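Local coordinates for leucyl-trna synthetase (Plasmodium falciparum, PDB 5FOC), which probably joins leucine to its tRNA using ATP in the whole enzyme, the part present here being the editing domain, which probably deacylates mischarged tRNA, at residues 263-271 / 318-329. The protein carries 2 engineered substitutions. Residues are numbered along the deposited sequence; the frame is centred on the assembly and turned at random.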
loop_
_atom_site.group_PDB
_atom_site.type_symbol
_atom_site.label_atom_id
_atom_site.label_comp_id
_atom_site.label_asym_id
_atom_site.label_seq_id
_atom_site.Cartn_x
_atom_site.Cartn_y
_atom_site.Cartn_z
ATOM N N THR A 263 11.145 -5.049 11.697
ATOM C CA THR A 263 10.826 -4.915 13.110
ATOM C C THR A 263 9.638 -3.989 13.346
ATOM O O THR A 263 8.843 -4.252 14.252
ATOM C CB THR A 263 12.044 -4.482 13.929
ATOM O OG1 THR A 263 13.049 -5.483 13.792
ATOM C CG2 THR A 263 11.701 -4.333 15.381
ATOM N N ASP A 264 9.478 -2.941 12.548
ATOM C CA ASP A 264 8.346 -2.052 12.748
ATOM C C ASP A 264 7.052 -2.786 12.375
ATOM O O ASP A 264 6.064 -2.707 13.127
ATOM C CB ASP A 264 8.433 -0.700 12.027
ATOM C CG ASP A 264 8.786 -0.795 10.595
ATOM O OD1 ASP A 264 9.445 -1.766 10.150
ATOM O OD2 ASP A 264 8.429 0.161 9.886
ATOM N N ASP A 265 7.106 -3.551 11.283
ATOM C CA ASP A 265 5.920 -4.328 10.821
ATOM C C ASP A 265 5.578 -5.343 11.867
ATOM O O ASP A 265 4.413 -5.472 12.262
ATOM C CB ASP A 265 6.222 -5.037 9.498
ATOM C CG ASP A 265 6.411 -4.057 8.327
ATOM O OD1 ASP A 265 6.271 -2.809 8.571
ATOM O OD2 ASP A 265 6.712 -4.483 7.199
ATOM N N TYR A 266 6.586 -6.062 12.341
ATOM C CA TYR A 266 6.397 -7.028 13.417
ATOM C C TYR A 266 5.734 -6.391 14.633
ATOM O O TYR A 266 4.779 -6.943 15.235
ATOM C CB TYR A 266 7.727 -7.658 13.835
ATOM C CG TYR A 266 7.519 -8.764 14.815
ATOM C CD1 TYR A 266 7.261 -10.047 14.360
ATOM C CD2 TYR A 266 7.487 -8.534 16.186
ATOM C CE1 TYR A 266 6.985 -11.089 15.264
ATOM C CE2 TYR A 266 7.210 -9.565 17.092
ATOM C CZ TYR A 266 6.967 -10.847 16.624
ATOM O OH TYR A 266 6.700 -11.883 17.491
ATOM N N ALA A 267 6.285 -5.239 15.043
ATOM C CA ALA A 267 5.807 -4.520 16.216
ATOM C C ALA A 267 4.336 -4.154 16.109
ATOM O O ALA A 267 3.578 -4.314 17.073
ATOM C CB ALA A 267 6.619 -3.255 16.430
ATOM N N CYS A 268 3.947 -3.663 14.950
ATOM C CA CYS A 268 2.587 -3.165 14.734
ATOM C C CYS A 268 1.589 -4.351 14.737
ATOM O O CYS A 268 0.520 -4.292 15.384
ATOM C CB CYS A 268 2.496 -2.392 13.437
ATOM S SG CYS A 268 0.884 -1.724 13.070
ATOM N N LEU A 269 1.969 -5.398 14.018
ATOM C CA LEU A 269 1.141 -6.602 13.984
ATOM C C LEU A 269 1.000 -7.203 15.390
ATOM O O LEU A 269 -0.121 -7.580 15.796
ATOM C CB LEU A 269 1.673 -7.602 12.944
ATOM C CG LEU A 269 0.883 -8.925 12.816
ATOM C CD1 LEU A 269 -0.618 -8.699 12.540
ATOM C CD2 LEU A 269 1.552 -9.793 11.739
ATOM N N GLU A 270 2.081 -7.260 16.150
ATOM C CA GLU A 270 2.063 -7.732 17.530
ATOM C C GLU A 270 1.148 -6.890 18.439
ATOM O O GLU A 270 0.447 -7.445 19.252
ATOM C CB GLU A 270 3.492 -7.824 18.076
ATOM C CG GLU A 270 3.633 -8.219 19.538
ATOM C CD GLU A 270 3.391 -9.687 19.846
ATOM O OE1 GLU A 270 2.998 -10.472 18.951
ATOM O OE2 GLU A 270 3.597 -10.053 21.029
ATOM N N ASP A 271 1.137 -5.557 18.278
ATOM C CA ASP A 271 0.259 -4.677 19.074
ATOM C C ASP A 271 -1.199 -4.934 18.711
ATOM O O ASP A 271 -2.076 -5.000 19.576
ATOM C CB ASP A 271 0.607 -3.190 18.861
ATOM C CG ASP A 271 1.767 -2.722 19.718
ATOM O OD1 ASP A 271 2.237 -3.423 20.612
ATOM O OD2 ASP A 271 2.288 -1.622 19.442
ATOM N N SER A 318 8.926 -1.802 22.800
ATOM C CA SER A 318 7.751 -1.824 23.674
ATOM C C SER A 318 6.423 -1.759 22.960
ATOM O O SER A 318 5.439 -2.219 23.510
ATOM C CB SER A 318 7.852 -0.710 24.707
ATOM O OG SER A 318 8.993 -0.979 25.493
ATOM N N SER A 319 6.416 -1.184 21.758
ATOM C CA SER A 319 5.238 -0.984 20.944
ATOM C C SER A 319 5.695 -0.503 19.559
ATOM O O SER A 319 6.888 -0.177 19.345
ATOM C CB SER A 319 4.305 0.067 21.540
ATOM O OG SER A 319 4.860 1.376 21.317
ATOM N N TYR A 320 4.746 -0.416 18.622
ATOM C CA TYR A 320 5.079 0.032 17.270
ATOM C C TYR A 320 5.293 1.535 17.236
ATOM O O TYR A 320 5.719 2.058 16.226
ATOM C CB TYR A 320 4.076 -0.446 16.211
ATOM C CG TYR A 320 2.814 0.369 16.027
ATOM C CD1 TYR A 320 1.626 0.069 16.720
ATOM C CD2 TYR A 320 2.753 1.350 15.054
ATOM C CE1 TYR A 320 0.477 0.820 16.522
ATOM C CE2 TYR A 320 1.629 2.096 14.843
ATOM C CZ TYR A 320 0.468 1.812 15.561
ATOM O OH TYR A 320 -0.651 2.584 15.313
ATOM N N LYS A 321 4.960 2.208 18.330
ATOM C CA LYS A 321 5.223 3.641 18.488
ATOM C C LYS A 321 6.412 3.967 19.389
ATOM O O LYS A 321 6.658 5.148 19.683
ATOM C CB LYS A 321 3.956 4.309 19.028
ATOM C CG LYS A 321 2.778 4.202 18.061
ATOM C CD LYS A 321 1.428 4.437 18.728
ATOM C CE LYS A 321 0.985 3.201 19.478
ATOM N NZ LYS A 321 -0.370 3.409 20.037
ATOM N N ASP A 322 7.193 2.960 19.763
ATOM C CA ASP A 322 8.465 3.137 20.502
ATOM C C ASP A 322 9.400 4.081 19.725
ATOM O O ASP A 322 9.671 3.868 18.547
ATOM C CB ASP A 322 9.098 1.748 20.699
ATOM C CG ASP A 322 10.197 1.714 21.742
ATOM O OD1 ASP A 322 11.050 2.645 21.760
ATOM O OD2 ASP A 322 10.238 0.735 22.535
ATOM N N VAL A 323 9.904 5.125 20.393
ATOM C CA VAL A 323 10.831 6.082 19.765
ATOM C C VAL A 323 12.118 5.462 19.243
ATOM O O VAL A 323 12.776 6.043 18.366
ATOM C CB VAL A 323 11.205 7.248 20.723
ATOM C CG1 VAL A 323 9.978 8.055 21.089
ATOM C CG2 VAL A 323 11.995 6.773 21.949
ATOM N N LYS A 324 12.517 4.326 19.800
ATOM C CA LYS A 324 13.754 3.703 19.382
ATOM C C LYS A 324 13.604 2.931 18.069
ATOM O O LYS A 324 14.608 2.584 17.449
ATOM C CB LYS A 324 14.353 2.853 20.516
ATOM C CG LYS A 324 13.776 1.463 20.621
ATOM C CD LYS A 324 14.016 0.781 21.972
ATOM C CE LYS A 324 13.054 -0.396 22.146
ATOM N NZ LYS A 324 12.565 -0.596 23.552
ATOM N N LEU A 325 12.361 2.657 17.631
ATOM C CA LEU A 325 12.154 1.876 16.400
ATOM C C LEU A 325 12.764 2.456 15.176
ATOM O O LEU A 325 13.300 1.720 14.357
ATOM C CB LEU A 325 10.657 1.624 16.090
ATOM C CG LEU A 325 10.205 0.244 16.440
ATOM C CD1 LEU A 325 10.761 -0.147 17.767
ATOM C CD2 LEU A 325 8.689 0.240 16.472
ATOM N N GLN A 326 12.703 3.781 15.032
ATOM C CA GLN A 326 13.241 4.404 13.823
ATOM C C GLN A 326 14.705 4.012 13.614
ATOM O O GLN A 326 15.062 3.599 12.502
ATOM C CB GLN A 326 13.060 5.934 13.828
ATOM C CG GLN A 326 13.320 6.601 12.464
ATOM C CD GLN A 326 12.600 5.925 11.276
ATOM O OE1 GLN A 326 11.449 5.446 11.396
ATOM N NE2 GLN A 326 13.280 5.856 10.139
ATOM N N LYS A 327 15.511 4.091 14.686
ATOM C CA LYS A 327 16.937 3.673 14.648
ATOM C C LYS A 327 17.099 2.163 14.399
ATOM O O LYS A 327 17.922 1.735 13.589
ATOM C CB LYS A 327 17.659 4.035 15.954
ATOM C CG LYS A 327 19.181 3.972 15.844
ATOM C CD LYS A 327 19.810 3.169 16.983
ATOM C CE LYS A 327 21.309 2.969 16.793
ATOM N NZ LYS A 327 21.778 1.737 17.488
ATOM N N ILE A 328 16.291 1.365 15.093
ATOM C CA ILE A 328 16.324 -0.094 14.899
ATOM C C ILE A 328 16.018 -0.453 13.430
ATOM O O ILE A 328 16.636 -1.362 12.845
ATOM C CB ILE A 328 15.333 -0.808 15.860
ATOM C CG1 ILE A 328 15.800 -0.668 17.321
ATOM C CG2 ILE A 328 15.150 -2.281 15.495
ATOM C CD1 ILE A 328 14.755 -1.083 18.343
ATOM N N LYS A 329 15.030 0.236 12.863
ATOM C CA LYS A 329 14.624 0.083 11.456
ATOM C C LYS A 329 15.777 0.447 10.495
ATOM O O LYS A 329 16.041 -0.276 9.523
ATOM C CB LYS A 329 13.396 0.967 11.188
ATOM C CG LYS A 329 12.839 0.924 9.770
ATOM C CD LYS A 329 11.583 1.791 9.650
ATOM C CE LYS A 329 11.106 1.860 8.209
ATOM N NZ LYS A 329 10.016 2.855 8.029
HETATM O O HOH W 1 2.863 -2.686 22.973
#
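Tyr320 N donates to Asp271 OD2 at 2.9 Å, a fairly straight bond arriving on the syn side but 31° out of the carboxylate plane. Water 1 donates to both Asp271 OD1 and Ser318 O, tying the other oxygen to the same loop. Asp271 OD2 also lies at the edge of the Tyr320 ring, 3.3 Å from CD1. That ring is sandwiched: Cys268 SG makes a sulfur-aromatic contact over the centre of one face, 4.0 Å from the centroid, and Lys321 CG lies over the other. CG set between the backbone N and carbonyl carbon of Tyr320 (chi1 83°) swings the ring over this sulfur, and its OH is hydrogen-bonded to Thr244 OG1. Tyr320 CB, placed by the backbone, packs 3.4 Å from Cys268 CA, with Ala267 CB beside it. Further along, the extended Lys329 chain passes at a slant across the Asp264 carboxylate, CD 3.6 Å from OD2, and adds a long salt bridge through NZ. Asp322 OD1 caps the following turn by accepting from Lys324 N. The loop packs on helix 263-274, while the helical segments 263-271 and 325-329 run 136° apart, with helix 307-314 touching Thr263 and Ala267 and strand 138-141 meeting Cys268 through Phe140.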